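Side-chain contacts in exodeoxyribonuclease 10 (Escherichia coli, PDB 4FZX), which removes nucleotides from single- and double-stranded DNA in the 3'-to-5' direction, using magnesium, as a DEDDh exonuclease of DNA repair: residues G15-A20 with A49-T54; V78-S83 with A144-D149; P108-K111 with A116-K119. All blocks are in the same frame, centred on the assembly; numbering follows the deposited sequence.

Interaction 1: residues G15-A20 with A49-T54. With nucleotides of chain A.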
ATOM      1  N   GLY C  15     -34.611 -10.467  18.510  1.00 13.06           N
ATOM      2  CA  GLY C  15     -36.025 -10.824  18.505  1.00 12.00           C
ATOM      3  C   GLY C  15     -36.555 -10.891  17.081  1.00 11.41           C
ATOM      4  O   GLY C  15     -36.510  -9.909  16.350  1.00 12.09           O
ATOM      5  N   ILE C  16     -37.047 -12.057  16.690  1.00 10.48           N
ATOM      6  CA  ILE C  16     -37.331 -12.344  15.295  1.00 10.40           C
ATOM      7  C   ILE C  16     -38.824 -12.314  15.062  1.00 10.81           C
ATOM      8  O   ILE C  16     -39.578 -12.990  15.781  1.00  9.91           O
ATOM      9  CB  ILE C  16     -36.842 -13.736  14.933  1.00 11.55           C
ATOM     10  CG1 ILE C  16     -35.450 -13.974  15.539  1.00 14.58           C
ATOM     11  CG2 ILE C  16     -36.902 -13.962  13.400  1.00  6.46           C
ATOM     12  CD1 ILE C  16     -34.359 -13.031  14.979  1.00 15.40           C
ATOM     13  N   VAL C  17     -39.257 -11.544  14.063  1.00  8.54           N
ATOM     14  CA  VAL C  17     -40.675 -11.497  13.710  1.00  8.03           C
ATOM     15  C   VAL C  17     -40.940 -12.076  12.336  1.00  8.49           C
ATOM     16  O   VAL C  17     -42.068 -12.468  12.030  1.00  9.72           O
ATOM     17  CB  VAL C  17     -41.270 -10.066  13.807  1.00  7.97           C
ATOM     18  CG1 VAL C  17     -41.179  -9.562  15.240  1.00 10.67           C
ATOM     19  CG2 VAL C  17     -40.538  -9.102  12.869  1.00  5.69           C
ATOM     20  N   GLU C  18     -39.898 -12.152  11.513  1.00  8.08           N
ATOM     21  CA  GLU C  18     -40.006 -12.798  10.209  1.00  8.14           C
ATOM     22  C   GLU C  18     -38.643 -13.333   9.754  1.00  8.37           C
ATOM     23  O   GLU C  18     -37.616 -12.698   9.951  1.00  7.83           O
ATOM     24  CB  GLU C  18     -40.549 -11.808   9.161  1.00  8.41           C
ATOM     25  CG  GLU C  18     -41.219 -12.476   7.949  1.00  8.90           C
ATOM     26  CD  GLU C  18     -41.875 -11.485   6.985  1.00 15.01           C
ATOM     27  OE1 GLU C  18     -41.471 -10.297   6.952  1.00 17.31           O
ATOM     28  OE2 GLU C  18     -42.768 -11.910   6.213  1.00 19.72           O
ATOM     29  N   ILE C  19     -38.657 -14.461   9.060  1.00  9.31           N
ATOM     30  CA  ILE C  19     -37.478 -14.926   8.363  1.00 10.29           C
ATOM     31  C   ILE C  19     -37.887 -15.454   6.996  1.00 11.45           C
ATOM     32  O   ILE C  19     -39.031 -15.919   6.803  1.00 13.38           O
ATOM     33  CB  ILE C  19     -36.790 -16.044   9.146  1.00 10.45           C
ATOM     34  CG1 ILE C  19     -35.444 -16.400   8.504  1.00 13.03           C
ATOM     35  CG2 ILE C  19     -37.717 -17.283   9.237  1.00 11.09           C
ATOM     36  CD1 ILE C  19     -34.582 -17.361   9.356  1.00 15.18           C
ATOM     37  N   ALA C  20     -36.954 -15.414   6.058  1.00 11.08           N
ATOM     38  CA  ALA C  20     -37.216 -15.875   4.701  1.00 10.44           C
ATOM     39  C   ALA C  20     -35.906 -16.235   4.013  1.00 10.91           C
ATOM     40  O   ALA C  20     -34.829 -15.806   4.454  1.00  8.50           O
ATOM     41  CB  ALA C  20     -37.938 -14.798   3.918  1.00 10.68           C
ATOM     42  N   ALA C  49     -41.982   0.445  12.528  1.00 12.55           N
ATOM     43  CA  ALA C  49     -42.170   1.491  11.528  1.00 13.32           C
ATOM     44  C   ALA C  49     -41.475   1.127  10.235  1.00 13.41           C
ATOM     45  O   ALA C  49     -41.825   1.635   9.156  1.00 14.32           O
ATOM     46  CB  ALA C  49     -41.654   2.833  12.042  1.00 12.86           C
ATOM     47  N   ILE C  50     -40.456   0.281  10.359  1.00 12.44           N
ATOM     48  CA  ILE C  50     -39.711  -0.208   9.217  1.00 11.71           C
ATOM     49  C   ILE C  50     -40.398  -1.413   8.546  1.00 12.42           C
ATOM     50  O   ILE C  50     -40.682  -1.370   7.355  1.00 12.79           O
ATOM     51  CB  ILE C  50     -38.244  -0.552   9.608  1.00 11.28           C
ATOM     52  CG1 ILE C  50     -37.503   0.717  10.051  1.00 13.52           C
ATOM     53  CG2 ILE C  50     -37.532  -1.216   8.449  1.00  9.43           C
ATOM     54  CD1 ILE C  50     -36.167   0.459  10.757  1.00 14.62           C
ATOM     55  N   HIS C  51     -40.632  -2.497   9.298  1.00 11.56           N
ATOM     56  CA  HIS C  51     -41.136  -3.727   8.675  1.00 12.55           C
ATOM     57  C   HIS C  51     -42.658  -3.845   8.696  1.00 12.63           C
ATOM     58  O   HIS C  51     -43.230  -4.624   7.937  1.00 13.17           O
ATOM     59  CB  HIS C  51     -40.478  -4.978   9.265  1.00 10.81           C
ATOM     60  CG  HIS C  51     -40.626  -5.092  10.744  1.00 11.12           C
ATOM     61  ND1 HIS C  51     -41.825  -4.877  11.390  1.00  8.21           N
ATOM     62  CD2 HIS C  51     -39.709  -5.318  11.717  1.00  6.44           C
ATOM     63  CE1 HIS C  51     -41.652  -5.025  12.690  1.00  7.85           C
ATOM     64  NE2 HIS C  51     -40.385  -5.328  12.909  1.00  6.25           N
ATOM     65  N   ARG C  52     -43.299  -3.041   9.543  1.00 12.88           N
ATOM     66  CA  ARG C  52     -44.754  -2.943   9.605  1.00 14.22           C
ATOM     67  C   ARG C  52     -45.378  -4.296   9.895  1.00 14.75           C
ATOM     68  O   ARG C  52     -46.409  -4.670   9.318  1.00 15.39           O
ATOM     69  CB  ARG C  52     -45.321  -2.342   8.326  1.00 14.28           C
ATOM     70  CG  ARG C  52     -45.098  -0.842   8.211  1.00 18.17           C
ATOM     71  CD  ARG C  52     -45.562  -0.338   6.870  1.00 25.10           C
ATOM     72  NE  ARG C  52     -44.516  -0.431   5.865  1.00 30.88           N
ATOM     73  CZ  ARG C  52     -44.736  -0.391   4.554  1.00 35.63           C
ATOM     74  NH1 ARG C  52     -45.978  -0.325   4.086  1.00 35.89           N
ATOM     75  NH2 ARG C  52     -43.716  -0.460   3.710  1.00 37.34           N
ATOM     76  N   ILE C  53     -44.705  -5.047  10.752  1.00 13.48           N
ATOM     77  CA  ILE C  53     -45.265  -6.243  11.311  1.00 12.19           C
ATOM     78  C   ILE C  53     -45.689  -5.935  12.726  1.00 12.31           C
ATOM     79  O   ILE C  53     -44.875  -5.495  13.542  1.00 11.14           O
ATOM     80  CB  ILE C  53     -44.228  -7.399  11.309  1.00 13.21           C
ATOM     81  CG1 ILE C  53     -43.786  -7.687   9.865  1.00 13.61           C
ATOM     82  CG2 ILE C  53     -44.821  -8.648  11.986  1.00 10.62           C
ATOM     83  CD1 ILE C  53     -42.483  -8.460   9.723  1.00 14.87           C
ATOM     84  N   THR C  54     -46.979  -6.118  12.994  1.00 12.32           N
ATOM     85  CA  THR C  54     -47.570  -5.740  14.262  1.00 12.42           C
ATOM     86  C   THR C  54     -47.517  -6.945  15.191  1.00 13.21           C
ATOM     87  O   THR C  54     -47.238  -8.047  14.750  1.00 11.38           O
ATOM     88  CB  THR C  54     -49.045  -5.361  14.071  1.00 13.73           C
ATOM     89  OG1 THR C  54     -49.769  -6.524  13.657  1.00  8.50           O
ATOM     90  CG2 THR C  54     -49.201  -4.253  12.997  1.00  9.27           C
TER
ATOM     91  P    DG A  17     -32.556  -4.812   7.631  1.00 10.08           P
ATOM     92  OP1  DG A  17     -33.225  -5.944   6.963  1.00 14.68           O
ATOM     93  OP2  DG A  17     -32.524  -3.506   6.945  1.00 11.88           O
ATOM     94  O5'  DG A  17     -33.155  -4.612   9.086  1.00 12.51           O
ATOM     95  C5'  DG A  17     -33.337  -5.742   9.916  1.00 11.45           C
ATOM     96  C4'  DG A  17     -34.198  -5.425  11.120  1.00 11.09           C
ATOM     97  O4'  DG A  17     -33.439  -4.594  12.006  1.00 12.62           O
ATOM     98  C3'  DG A  17     -35.491  -4.661  10.860  1.00 12.15           C
ATOM     99  O3'  DG A  17     -36.514  -5.598  10.575  1.00 14.84           O
ATOM    100  C2'  DG A  17     -35.736  -3.974  12.204  1.00 11.40           C
ATOM    101  C1'  DG A  17     -34.314  -3.724  12.694  1.00 17.06           C
ATOM    102  N9   DG A  17     -33.838  -2.396  12.383  1.00 17.95           N
ATOM    103  C8   DG A  17     -33.231  -1.999  11.216  1.00 16.69           C
ATOM    104  N7   DG A  17     -32.902  -0.745  11.219  1.00 18.30           N
ATOM    105  C5   DG A  17     -33.304  -0.303  12.476  1.00 20.90           C
ATOM    106  C6   DG A  17     -33.191   0.975  13.048  1.00 25.48           C
ATOM    107  O6   DG A  17     -32.678   1.978  12.531  1.00 28.05           O
ATOM    108  N1   DG A  17     -33.736   1.016  14.334  1.00 27.29           N
ATOM    109  C2   DG A  17     -34.309  -0.067  14.987  1.00 29.32           C
ATOM    110  N2   DG A  17     -34.793   0.152  16.231  1.00 30.62           N
ATOM    111  N3   DG A  17     -34.427  -1.277  14.445  1.00 20.68           N
ATOM    112  C4   DG A  17     -33.901  -1.304  13.195  1.00 18.76           C
TER
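H51 is gripped through both nitrogens of the ring that meets V17: ND1 accepts the backbone N-H of I53 (I53 N to H51 ND1 3.0 Å, 160° at the hydrogen), and NE2 is hydrogen-bonded to the carbonyl of T9. The setting is the central sheet of a DEDDh exonuclease, where V17 and E18 form a classic beta bulge opposite the metal ligand E8. A chi1 of 56° turns the H51 imidazole back past the end of helix 45-51, where ND1 meets I53 N. One ring face receives V17 CG2, a CH-pi contact 4.1 Å from the ring centroid and displaced toward the rim. The same methyl reaches I53, V17 CG2 lying 3.8 Å from I53 CD1 as the two side chains slide past each other in opposite directions. The I53 side chain crosses that of E18 at about a right angle, its CD1 3.5 Å from E18 OE1. The buried carboxylate of E18 is satisfied elsewhere, by a salt bridge from OE2 to R135 and a hydrogen bond from OE1 to A136 N. I50 CD1 packs 3.4 Å from guanine C5 of DG17 of chain A. O3' of DG17 of chain A lies in the plane of the H51 ring at its edge, 3.4 Å from H51 CD2.

Interaction 2: residues V78-S83 with A144-D149. With nucleotides of chain A.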
ATOM      1  N   VAL C  78     -26.181 -16.391   2.618  1.00 11.30           N
ATOM      2  CA  VAL C  78     -25.841 -15.074   2.100  1.00 10.49           C
ATOM      3  C   VAL C  78     -26.805 -14.057   2.734  1.00 11.40           C
ATOM      4  O   VAL C  78     -28.013 -14.298   2.816  1.00 11.91           O
ATOM      5  CB  VAL C  78     -25.974 -15.015   0.544  1.00  9.96           C
ATOM      6  CG1 VAL C  78     -25.596 -13.637   0.019  1.00  7.70           C
ATOM      7  CG2 VAL C  78     -25.102 -16.106  -0.140  1.00  8.66           C
ATOM      8  N   ALA C  79     -26.273 -12.943   3.211  1.00  9.84           N
ATOM      9  CA  ALA C  79     -27.117 -11.901   3.758  1.00  9.66           C
ATOM     10  C   ALA C  79     -26.480 -10.559   3.518  1.00  9.94           C
ATOM     11  O   ALA C  79     -25.266 -10.470   3.357  1.00  9.61           O
ATOM     12  CB  ALA C  79     -27.367 -12.126   5.254  1.00  8.75           C
ATOM     13  N   HIS C  80     -27.301  -9.509   3.463  1.00 10.45           N
ATOM     14  CA  HIS C  80     -26.771  -8.167   3.325  1.00 11.31           C
ATOM     15  C   HIS C  80     -26.417  -7.568   4.678  1.00 11.92           C
ATOM     16  O   HIS C  80     -27.293  -7.213   5.457  1.00 12.43           O
ATOM     17  CB  HIS C  80     -27.733  -7.270   2.552  1.00 11.96           C
ATOM     18  CG  HIS C  80     -27.105  -5.992   2.084  1.00 12.57           C
ATOM     19  ND1 HIS C  80     -26.285  -5.936   0.978  1.00  7.75           N
ATOM     20  CD2 HIS C  80     -27.044  -4.766   2.661  1.00 10.23           C
ATOM     21  CE1 HIS C  80     -25.806  -4.712   0.853  1.00 12.20           C
ATOM     22  NE2 HIS C  80     -26.229  -3.990   1.877  1.00  9.40           N
ATOM     23  N   ASN C  81     -25.123  -7.430   4.940  1.00 13.74           N
ATOM     24  CA  ASN C  81     -24.613  -7.283   6.315  1.00 14.52           C
ATOM     25  C   ASN C  81     -24.850  -8.524   7.174  1.00 14.56           C
ATOM     26  O   ASN C  81     -25.601  -8.485   8.153  1.00 14.79           O
ATOM     27  CB  ASN C  81     -25.181  -6.051   7.017  1.00 14.15           C
ATOM     28  CG  ASN C  81     -24.317  -5.612   8.218  1.00 18.43           C
ATOM     29  OD1 ASN C  81     -23.157  -6.012   8.337  1.00 20.01           O
ATOM     30  ND2 ASN C  81     -24.877  -4.798   9.092  1.00 15.66           N
ATOM     31  N   ALA C  82     -24.206  -9.618   6.786  1.00 14.27           N
ATOM     32  CA  ALA C  82     -24.461 -10.940   7.356  1.00 13.93           C
ATOM     33  C   ALA C  82     -24.091 -10.998   8.844  1.00 14.05           C
ATOM     34  O   ALA C  82     -24.606 -11.814   9.581  1.00 14.41           O
ATOM     35  CB  ALA C  82     -23.690 -11.993   6.572  1.00 12.82           C
ATOM     36  N   SER C  83     -23.141 -10.168   9.243  1.00 15.05           N
ATOM     37  CA  SER C  83     -22.869  -9.852  10.652  1.00 15.92           C
ATOM     38  C   SER C  83     -24.148  -9.782  11.490  1.00 14.79           C
ATOM     39  O   SER C  83     -24.224 -10.321  12.606  1.00 14.40           O
ATOM     40  CB  SER C  83     -22.174  -8.487  10.706  1.00 16.73           C
ATOM     41  OG  SER C  83     -21.408  -8.352  11.869  1.00 24.08           O
ATOM     42  N   ALA C 144     -30.764 -11.320  -3.434  1.00 10.52           N
ATOM     43  CA  ALA C 144     -30.432 -12.338  -4.427  1.00 11.15           C
ATOM     44  C   ALA C 144     -30.105 -11.691  -5.768  1.00 11.81           C
ATOM     45  O   ALA C 144     -29.086 -12.015  -6.390  1.00 12.41           O
ATOM     46  CB  ALA C 144     -31.578 -13.345  -4.579  1.00  9.73           C
ATOM     47  N   ALA C 145     -30.949 -10.759  -6.208  1.00 12.26           N
ATOM     48  CA  ALA C 145     -30.654 -10.015  -7.443  1.00 12.94           C
ATOM     49  C   ALA C 145     -29.303  -9.310  -7.349  1.00 12.64           C
ATOM     50  O   ALA C 145     -28.524  -9.302  -8.299  1.00 14.22           O
ATOM     51  CB  ALA C 145     -31.779  -9.002  -7.765  1.00 12.28           C
ATOM     52  N   LEU C 146     -29.023  -8.719  -6.195  1.00 12.64           N
ATOM     53  CA  LEU C 146     -27.743  -8.076  -5.974  1.00 11.66           C
ATOM     54  C   LEU C 146     -26.580  -9.073  -6.037  1.00 12.01           C
ATOM     55  O   LEU C 146     -25.525  -8.766  -6.582  1.00 12.57           O
ATOM     56  CB  LEU C 146     -27.739  -7.351  -4.633  1.00 11.39           C
ATOM     57  CG  LEU C 146     -26.385  -6.809  -4.183  1.00 11.66           C
ATOM     58  CD1 LEU C 146     -25.812  -5.802  -5.204  1.00 11.02           C
ATOM     59  CD2 LEU C 146     -26.473  -6.203  -2.779  1.00 11.21           C
ATOM     60  N   LEU C 147     -26.780 -10.267  -5.491  1.00 11.53           N
ATOM     61  CA  LEU C 147     -25.721 -11.261  -5.445  1.00 11.83           C
ATOM     62  C   LEU C 147     -25.426 -11.790  -6.852  1.00 12.46           C
ATOM     63  O   LEU C 147     -24.269 -11.953  -7.237  1.00 13.06           O
ATOM     64  CB  LEU C 147     -26.110 -12.414  -4.511  1.00 11.56           C
ATOM     65  CG  LEU C 147     -25.260 -13.681  -4.687  1.00 12.62           C
ATOM     66  CD1 LEU C 147     -23.843 -13.499  -4.081  1.00  8.24           C
ATOM     67  CD2 LEU C 147     -25.956 -14.880  -4.106  1.00  8.10           C
ATOM     68  N   ILE C 148     -26.472 -11.975  -7.645  1.00 13.09           N
ATOM     69  CA  ILE C 148     -26.299 -12.439  -9.018  1.00 13.33           C
ATOM     70  C   ILE C 148     -25.508 -11.414  -9.821  1.00 14.54           C
ATOM     71  O   ILE C 148     -24.563 -11.766 -10.541  1.00 14.83           O
ATOM     72  CB  ILE C 148     -27.660 -12.745  -9.714  1.00 12.91           C
ATOM     73  CG1 ILE C 148     -28.276 -14.007  -9.123  1.00 11.07           C
ATOM     74  CG2 ILE C 148     -27.463 -12.921 -11.243  1.00 13.29           C
ATOM     75  CD1 ILE C 148     -29.749 -14.174  -9.397  1.00 10.48           C
ATOM     76  N   ASP C 149     -25.856 -10.142  -9.640  1.00 15.02           N
ATOM     77  CA  ASP C 149     -25.134  -9.029 -10.261  1.00 13.98           C
ATOM     78  C   ASP C 149     -23.664  -9.028  -9.839  1.00 14.31           C
ATOM     79  O   ASP C 149     -22.764  -8.929 -10.681  1.00 14.72           O
ATOM     80  CB  ASP C 149     -25.813  -7.708  -9.883  1.00 13.57           C
ATOM     81  CG  ASP C 149     -25.076  -6.487 -10.396  1.00 17.26           C
ATOM     82  OD1 ASP C 149     -24.514  -6.522 -11.507  1.00 22.55           O
ATOM     83  OD2 ASP C 149     -25.120  -5.453  -9.703  1.00 25.27           O
TER
ATOM     84  P    DA A  16     -28.796  -1.513   5.454  1.00 10.99           P
ATOM     85  OP1  DA A  16     -29.202  -2.266   4.251  1.00 13.51           O
ATOM     86  OP2  DA A  16     -29.429  -0.223   5.851  1.00 16.88           O
ATOM     87  O5'  DA A  16     -28.878  -2.519   6.703  1.00 12.82           O
ATOM     88  C5'  DA A  16     -28.399  -3.845   6.601  1.00  9.29           C
ATOM     89  C4'  DA A  16     -28.714  -4.617   7.879  1.00  9.43           C
ATOM     90  O4'  DA A  16     -27.759  -4.227   8.908  1.00 10.64           O
ATOM     91  C3'  DA A  16     -30.097  -4.332   8.479  1.00 12.80           C
ATOM     92  O3'  DA A  16     -31.075  -5.270   7.966  1.00  9.30           O
ATOM     93  C2'  DA A  16     -29.854  -4.511   9.982  1.00  9.16           C
ATOM     94  C1'  DA A  16     -28.411  -4.048  10.137  1.00 11.51           C
ATOM     95  N9   DA A  16     -28.339  -2.656  10.512  1.00 14.42           N
ATOM     96  C8   DA A  16     -28.947  -1.603   9.911  1.00 19.10           C
ATOM     97  N7   DA A  16     -28.773  -0.470  10.540  1.00 20.55           N
ATOM     98  C5   DA A  16     -27.991  -0.812  11.618  1.00 15.96           C
ATOM     99  C6   DA A  16     -27.482  -0.053  12.678  1.00 19.96           C
ATOM    100  N6   DA A  16     -27.672   1.263  12.800  1.00 19.71           N
ATOM    101  N1   DA A  16     -26.781  -0.709  13.617  1.00 25.01           N
ATOM    102  C2   DA A  16     -26.608  -2.038  13.489  1.00 26.61           C
ATOM    103  N3   DA A  16     -27.052  -2.864  12.539  1.00 19.36           N
ATOM    104  C4   DA A  16     -27.736  -2.162  11.627  1.00 17.27           C
TER
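L146 and L147, successive residues of the helix 136-154, meet H80 and V78 and illustrate how one turn can serve both a DNA-binding loop and a sheet. A144 opens the segment against I4, V22 and V24. Two residues on, L146, with CG anti to its backbone N (chi1 171°), crosses the H80 side chain at about a right angle. Its CD2 approaches the ring obliquely, 3.8 Å from H80 ND1 and 4.0 Å from H80 CE1. Polar anchors on two sides fix the rotation of this imidazole, ND1 pairing with T99 OG1 and NE2 with the carbonyl of Y112. H80 CD2 comes obliquely within 3.7 Å of OP1 of DA16 of chain A. The following residue of the loop, N81, takes a left-handed backbone conformation, and its ND2 donates to O4' of DA16 of chain A over 2.9 Å in a nearly straight bond (168°). One step along the helix, L147 is directed at the strand: its CD2 touches V78 CG2 at 4.2 Å in a wholly apolar contact that I4 and V24 extend. A helix packed on a mixed sheet of order 3-2-1-4-5, and carrying D139, a ligand of the bound sodium, is the hallmark of the RNase H-like fold of DEDDh exonucleases.

Interaction 3: residues P108-K111 with A116-K119; sequences PGIK and ALYK
I110 is the first residue after the turn at G109 to reach the helix, and it does so through L117. A chi1 of -154° swings CG1 of I110 away from the backbone N, which lets both branches of the isoleucine close on a single methyl: L117 CD1 lies 3.9 Å from I110 CD1 and equally far from I110 CG2. The two side chains cross at about a right angle, and this apolar touch is the more buried part of a contact otherwise near the surface. L117 continues inward from here to H80, Y112 and L146. Its torsions fall away from the usual staggered values, and its CD1 comes very close to the carbonyl O of K111, so the exact placing of its methyls is doubtful. The segment belongs to the short connection between helices 99-106 and 114-120 of the DEDDh exonuclease domain, and the chain folds back here on the helix it is about to enter. K111 follows, its aliphatic chain bent at chi2 and chi4 and running alongside A116. The modelled spacing near its CG is too tight to be trusted, but farther out K111 CE and K111 NZ each lie 3.6 Å from A116 CB. The bend delivers the ammonium to S113 OG, a hydroxyl also hydrogen-bonded to the backbone N of A116. Outside the two segments, the bound DNA supplies K111 NZ with a phosphate as its salt-bridge partner.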
ATOM      1  N   PRO C 108     -15.585   0.420  -5.043  1.00 12.01           N
ATOM      2  CA  PRO C 108     -15.112   1.245  -3.918  1.00 12.73           C
ATOM      3  C   PRO C 108     -15.881   2.566  -3.808  1.00 13.64           C
ATOM      4  O   PRO C 108     -16.161   3.213  -4.819  1.00 14.08           O
ATOM      5  CB  PRO C 108     -13.641   1.507  -4.266  1.00 12.99           C
ATOM      6  CG  PRO C 108     -13.243   0.318  -5.136  1.00 12.80           C
ATOM      7  CD  PRO C 108     -14.483  -0.089  -5.884  1.00 11.74           C
ATOM      8  N   GLY C 109     -16.290   2.918  -2.595  1.00 13.63           N
ATOM      9  CA  GLY C 109     -16.963   4.185  -2.369  1.00 13.63           C
ATOM     10  C   GLY C 109     -18.425   4.205  -2.770  1.00 13.08           C
ATOM     11  O   GLY C 109     -19.078   5.238  -2.666  1.00 13.93           O
ATOM     12  N   ILE C 110     -18.961   3.056  -3.174  1.00 12.95           N
ATOM     13  CA  ILE C 110     -20.401   2.939  -3.456  1.00 13.35           C
ATOM     14  C   ILE C 110     -21.244   3.035  -2.179  1.00 14.41           C
ATOM     15  O   ILE C 110     -20.795   2.656  -1.091  1.00 16.23           O
ATOM     16  CB  ILE C 110     -20.736   1.632  -4.246  1.00 12.40           C
ATOM     17  CG1 ILE C 110     -22.020   1.806  -5.064  1.00 13.93           C
ATOM     18  CG2 ILE C 110     -20.834   0.431  -3.318  1.00 10.58           C
ATOM     19  CD1 ILE C 110     -22.184   0.804  -6.197  1.00 11.35           C
ATOM     20  N   LYS C 111     -22.450   3.561  -2.295  1.00 14.75           N
ATOM     21  CA  LYS C 111     -23.394   3.485  -1.180  1.00 17.59           C
ATOM     22  C   LYS C 111     -23.907   2.047  -1.038  1.00 16.29           C
ATOM     23  O   LYS C 111     -24.064   1.339  -2.033  1.00 16.60           O
ATOM     24  CB  LYS C 111     -24.549   4.472  -1.370  1.00 18.42           C
ATOM     25  CG  LYS C 111     -25.779   4.142  -0.543  1.00 29.52           C
ATOM     26  CD  LYS C 111     -26.245   5.341   0.304  1.00 39.26           C
ATOM     27  CE  LYS C 111     -27.527   5.003   1.080  1.00 43.24           C
ATOM     28  NZ  LYS C 111     -27.400   3.696   1.830  1.00 43.84           N
ATOM     29  N   ALA C 116     -30.240   0.985  -1.607  1.00 18.71           N
ATOM     30  CA  ALA C 116     -29.384   1.903  -2.351  1.00 18.70           C
ATOM     31  C   ALA C 116     -28.598   1.173  -3.452  1.00 18.43           C
ATOM     32  O   ALA C 116     -28.492   1.662  -4.569  1.00 18.96           O
ATOM     33  CB  ALA C 116     -28.455   2.632  -1.426  1.00 18.38           C
ATOM     34  N   LEU C 117     -28.065  -0.002  -3.128  1.00 17.46           N
ATOM     35  CA  LEU C 117     -27.353  -0.818  -4.102  1.00 18.24           C
ATOM     36  C   LEU C 117     -28.308  -1.227  -5.219  1.00 17.48           C
ATOM     37  O   LEU C 117     -28.013  -1.060  -6.394  1.00 15.87           O
ATOM     38  CB  LEU C 117     -26.804  -2.080  -3.429  1.00 18.02           C
ATOM     39  CG  LEU C 117     -25.331  -2.271  -3.057  1.00 22.28           C
ATOM     40  CD1 LEU C 117     -24.365  -1.261  -3.690  1.00 17.03           C
ATOM     41  CD2 LEU C 117     -25.145  -2.378  -1.554  1.00 19.72           C
ATOM     42  N   TYR C 118     -29.447  -1.793  -4.842  1.00 18.97           N
ATOM     43  CA  TYR C 118     -30.452  -2.200  -5.828  1.00 21.74           C
ATOM     44  C   TYR C 118     -30.802  -1.045  -6.774  1.00 23.07           C
ATOM     45  O   TYR C 118     -30.911  -1.244  -7.991  1.00 22.58           O
ATOM     46  CB  TYR C 118     -31.718  -2.692  -5.140  1.00 20.44           C
ATOM     47  CG  TYR C 118     -32.723  -3.292  -6.087  1.00 23.46           C
ATOM     48  CD1 TYR C 118     -33.777  -2.531  -6.590  1.00 24.74           C
ATOM     49  CD2 TYR C 118     -32.649  -4.637  -6.453  1.00 26.86           C
ATOM     50  CE1 TYR C 118     -34.721  -3.083  -7.440  1.00 24.22           C
ATOM     51  CE2 TYR C 118     -33.582  -5.198  -7.320  1.00 27.36           C
ATOM     52  CZ  TYR C 118     -34.614  -4.413  -7.813  1.00 28.58           C
ATOM     53  OH  TYR C 118     -35.542  -4.963  -8.674  1.00 32.10           O
ATOM     54  N   LYS C 119     -31.002   0.146  -6.210  1.00 23.17           N
ATOM     55  CA  LYS C 119     -31.334   1.314  -7.020  1.00 25.65           C
ATOM     56  C   LYS C 119     -30.191   1.690  -7.970  1.00 24.77           C
ATOM     57  O   LYS C 119     -30.393   1.778  -9.187  1.00 23.81           O
ATOM     58  CB  LYS C 119     -31.750   2.498  -6.138  1.00 26.87           C
ATOM     59  CG  LYS C 119     -31.607   3.863  -6.808  1.00 34.53           C
ATOM     60  CD  LYS C 119     -32.975   4.484  -7.138  1.00 43.97           C
ATOM     61  CE  LYS C 119     -32.847   5.690  -8.080  1.00 45.63           C
ATOM     62  NZ  LYS C 119     -31.844   6.688  -7.594  1.00 46.86           N
TER

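How the interactions relate
Interactions 1 and 2 are buried and reach the same central sheet, at places whose centres are about 19 Å apart, whereas interaction 3 is only partly buried and lies toward the periphery. The first joins a bulged strand to a helix end through a ring with bonded nitrogens; the second sets leucines of a helix against a strand and the loop that follows it; the third pairs a small apolar touch with a lysine directed at phosphate. Interactions 2 and 3 adjoin, H80 CE1 lying 3.4 Å from L117 CD2 and L146 CD2 packing on L117 CG, so helices 114-120 and 136-154 meet in one packed seam around L117. All three contacts approach the DNA, by base, sugar or phosphate.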